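Local coordinates for receptor-type tyrosine-protein phosphatase C (Rattus norvegicus, PDB 5FN8) that probably acts as a receptor protein tyrosine phosphatase required for T-cell activation through the antigen receptor, dephosphorylating signalling proteins such as FYN and LYN, at residues Thr93-Pro98 with Gly172-Asp177. Numbering follows the deposited sequence.
Sequences TKAARP and GEYLGD. With NAG (2-acetamido-2-deoxy-beta-D-glucopyranose), chain H.
The loops 93-98 and 172-177 run side by side, the directions of their touching parts, 95-98 and 173-177, differing by 28°, and approach to 5.0 Å between Pro98 CA and Gly176 CA. Tyr174, its CG anti to the carbonyl carbon (chi1 -65°), sets its ring obliquely against the backbone of 95-97, CE2 3.4 Å from Ala95 O, with the Ala95 methyl at the ring edge. That methyl also meets the carboxylate of Glu173, whose OE1 reaches Ala95 N through a water. Segment 93-98 belongs to the connection from strand 89-92 of the first fibronectin type III domain to strand 104-108 of the second, and here packs against a loop of the second. Asn171 ND2 hydrogen-bonds Ala96 O while its OD1 accepts from Glu173 N and Tyr174 N. Further along, Pro98 sets CG 3.5 Å from Gly176 N, while the Arg97 chain bends at chi3 (88°), so that Gly176 CA lies over one guanidinium face, toward its rim. Arg97 NH2 makes a salt bridge to Asp177 OD1 (2.9 Å), nearly in the guanidinium plane but from above the carboxylate; the bond from Arg97 NH1 to the same oxygen is weak. A second water bridges Pro98 O and Asp177 N. Arg97 N donates an almost straight bond, 3.0 Å, to O7 of the NAG acetamide.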
loop_
_atom_site.group_PDB
_atom_site.type_symbol
_atom_site.label_atom_id
_atom_site.label_comp_id
_atom_site.label_asym_id
_atom_site.label_seq_id
_atom_site.Cartn_x
_atom_site.Cartn_y
_atom_site.Cartn_z
ATOM N N THR B 93 -5.309 13.641 -3.891
ATOM C CA THR B 93 -4.017 14.225 -3.550
ATOM C C THR B 93 -3.141 14.255 -4.846
ATOM O O THR B 93 -3.350 13.469 -5.800
ATOM C CB THR B 93 -3.356 13.487 -2.381
ATOM O OG1 THR B 93 -3.438 12.078 -2.610
ATOM C CG2 THR B 93 -3.967 13.853 -1.036
ATOM N N LYS B 94 -2.224 15.218 -4.898
ATOM C CA LYS B 94 -1.332 15.359 -6.041
ATOM C C LYS B 94 -0.329 14.187 -6.033
ATOM O O LYS B 94 -0.177 13.494 -5.003
ATOM C CB LYS B 94 -0.623 16.744 -6.021
ATOM C CG LYS B 94 -1.567 17.955 -6.001
ATOM C CD LYS B 94 -2.385 18.131 -7.300
ATOM C CE LYS B 94 -3.627 18.981 -7.111
ATOM N NZ LYS B 94 -4.899 18.199 -7.292
ATOM N N ALA B 95 0.312 13.935 -7.198
ATOM C CA ALA B 95 1.319 12.897 -7.335
ATOM C C ALA B 95 2.599 13.286 -6.596
ATOM O O ALA B 95 2.857 14.471 -6.329
ATOM C CB ALA B 95 1.610 12.643 -8.806
ATOM N N ALA B 96 3.392 12.280 -6.238
ATOM C CA ALA B 96 4.683 12.514 -5.601
ATOM C C ALA B 96 5.754 11.646 -6.305
ATOM O O ALA B 96 5.434 10.869 -7.217
ATOM C CB ALA B 96 4.593 12.170 -4.111
ATOM N N ARG B 97 7.036 11.793 -5.901
ATOM C CA ARG B 97 8.124 10.987 -6.441
ATOM C C ARG B 97 7.869 9.551 -6.002
ATOM O O ARG B 97 7.508 9.317 -4.839
ATOM C CB ARG B 97 9.479 11.436 -5.889
ATOM C CG ARG B 97 9.908 12.819 -6.342
ATOM C CD ARG B 97 11.222 13.188 -5.707
ATOM N NE ARG B 97 12.350 12.716 -6.512
ATOM C CZ ARG B 97 13.266 11.828 -6.127
ATOM N NH1 ARG B 97 13.207 11.285 -4.914
ATOM N NH2 ARG B 97 14.244 11.476 -6.947
ATOM N N PRO B 98 7.972 8.568 -6.924
ATOM C CA PRO B 98 7.790 7.170 -6.503
ATOM C C PRO B 98 9.020 6.742 -5.667
ATOM O O PRO B 98 10.000 7.502 -5.518
ATOM C CB PRO B 98 7.785 6.424 -7.853
ATOM C CG PRO B 98 8.625 7.240 -8.752
ATOM C CD PRO B 98 8.387 8.660 -8.344
ATOM N N GLY B 172 4.378 8.682 -14.414
ATOM C CA GLY B 172 3.539 9.520 -15.266
ATOM C C GLY B 172 3.717 10.989 -14.973
ATOM O O GLY B 172 3.288 11.838 -15.751
ATOM N N GLU B 173 4.344 11.306 -13.838
ATOM C CA GLU B 173 4.568 12.694 -13.458
ATOM C C GLU B 173 5.943 12.929 -12.845
ATOM O O GLU B 173 6.465 14.041 -12.930
ATOM C CB GLU B 173 3.472 13.142 -12.481
ATOM C CG GLU B 173 2.209 13.596 -13.187
ATOM C CD GLU B 173 1.083 13.966 -12.260
ATOM O OE1 GLU B 173 1.178 15.016 -11.584
ATOM O OE2 GLU B 173 0.105 13.192 -12.207
ATOM N N TYR B 174 6.524 11.906 -12.222
ATOM C CA TYR B 174 7.813 12.035 -11.537
ATOM C C TYR B 174 8.679 10.848 -11.710
ATOM O O TYR B 174 8.192 9.728 -11.837
ATOM C CB TYR B 174 7.625 12.254 -10.016
ATOM C CG TYR B 174 6.935 13.550 -9.672
ATOM C CD1 TYR B 174 7.623 14.759 -9.705
ATOM C CD2 TYR B 174 5.591 13.571 -9.298
ATOM C CE1 TYR B 174 6.979 15.963 -9.432
ATOM C CE2 TYR B 174 4.940 14.770 -8.989
ATOM C CZ TYR B 174 5.644 15.961 -9.034
ATOM O OH TYR B 174 5.009 17.156 -8.776
ATOM N N LEU B 175 9.976 11.091 -11.636
ATOM C CA LEU B 175 11.012 10.080 -11.664
ATOM C C LEU B 175 11.480 9.982 -10.199
ATOM O O LEU B 175 11.628 11.007 -9.537
ATOM C CB LEU B 175 12.158 10.629 -12.531
ATOM C CG LEU B 175 12.936 9.748 -13.448
ATOM C CD1 LEU B 175 12.033 8.909 -14.347
ATOM C CD2 LEU B 175 13.744 10.614 -14.340
ATOM N N GLY B 176 11.675 8.772 -9.709
ATOM C CA GLY B 176 12.211 8.548 -8.375
ATOM C C GLY B 176 13.729 8.435 -8.393
ATOM O O GLY B 176 14.385 8.725 -9.407
ATOM N N ASP B 177 14.311 8.014 -7.280
ATOM C CA ASP B 177 15.764 7.819 -7.158
ATOM C C ASP B 177 16.186 6.550 -7.902
ATOM O O ASP B 177 15.411 5.575 -7.926
ATOM C CB ASP B 177 16.169 7.696 -5.667
ATOM C CG ASP B 177 16.175 8.991 -4.870
ATOM O OD1 ASP B 177 16.347 10.077 -5.487
ATOM O OD2 ASP B 177 16.112 8.915 -3.630
HETATM C C1 NAG H . 5.575 16.396 -1.397
HETATM C C2 NAG H . 6.927 15.805 -1.800
HETATM C C3 NAG H . 8.052 16.603 -1.138
HETATM C C4 NAG H . 7.944 18.079 -1.513
HETATM C C5 NAG H . 6.554 18.613 -1.175
HETATM C C6 NAG H . 6.312 20.019 -1.676
HETATM C C7 NAG H . 7.477 13.502 -2.532
HETATM C C8 NAG H . 7.776 12.106 -2.068
HETATM N N2 NAG H . 7.095 14.377 -1.566
HETATM O O3 NAG H . 9.313 16.099 -1.567
HETATM O O4 NAG H . 8.931 18.845 -0.828
HETATM O O5 NAG H . 5.547 17.780 -1.775
HETATM O O6 NAG H . 6.700 20.181 -3.035
HETATM O O7 NAG H . 7.568 13.826 -3.717
HETATM O O HOH W 1 -0.382 15.854 -9.561
HETATM O O HOH W 2 12.774 7.834 -5.030
#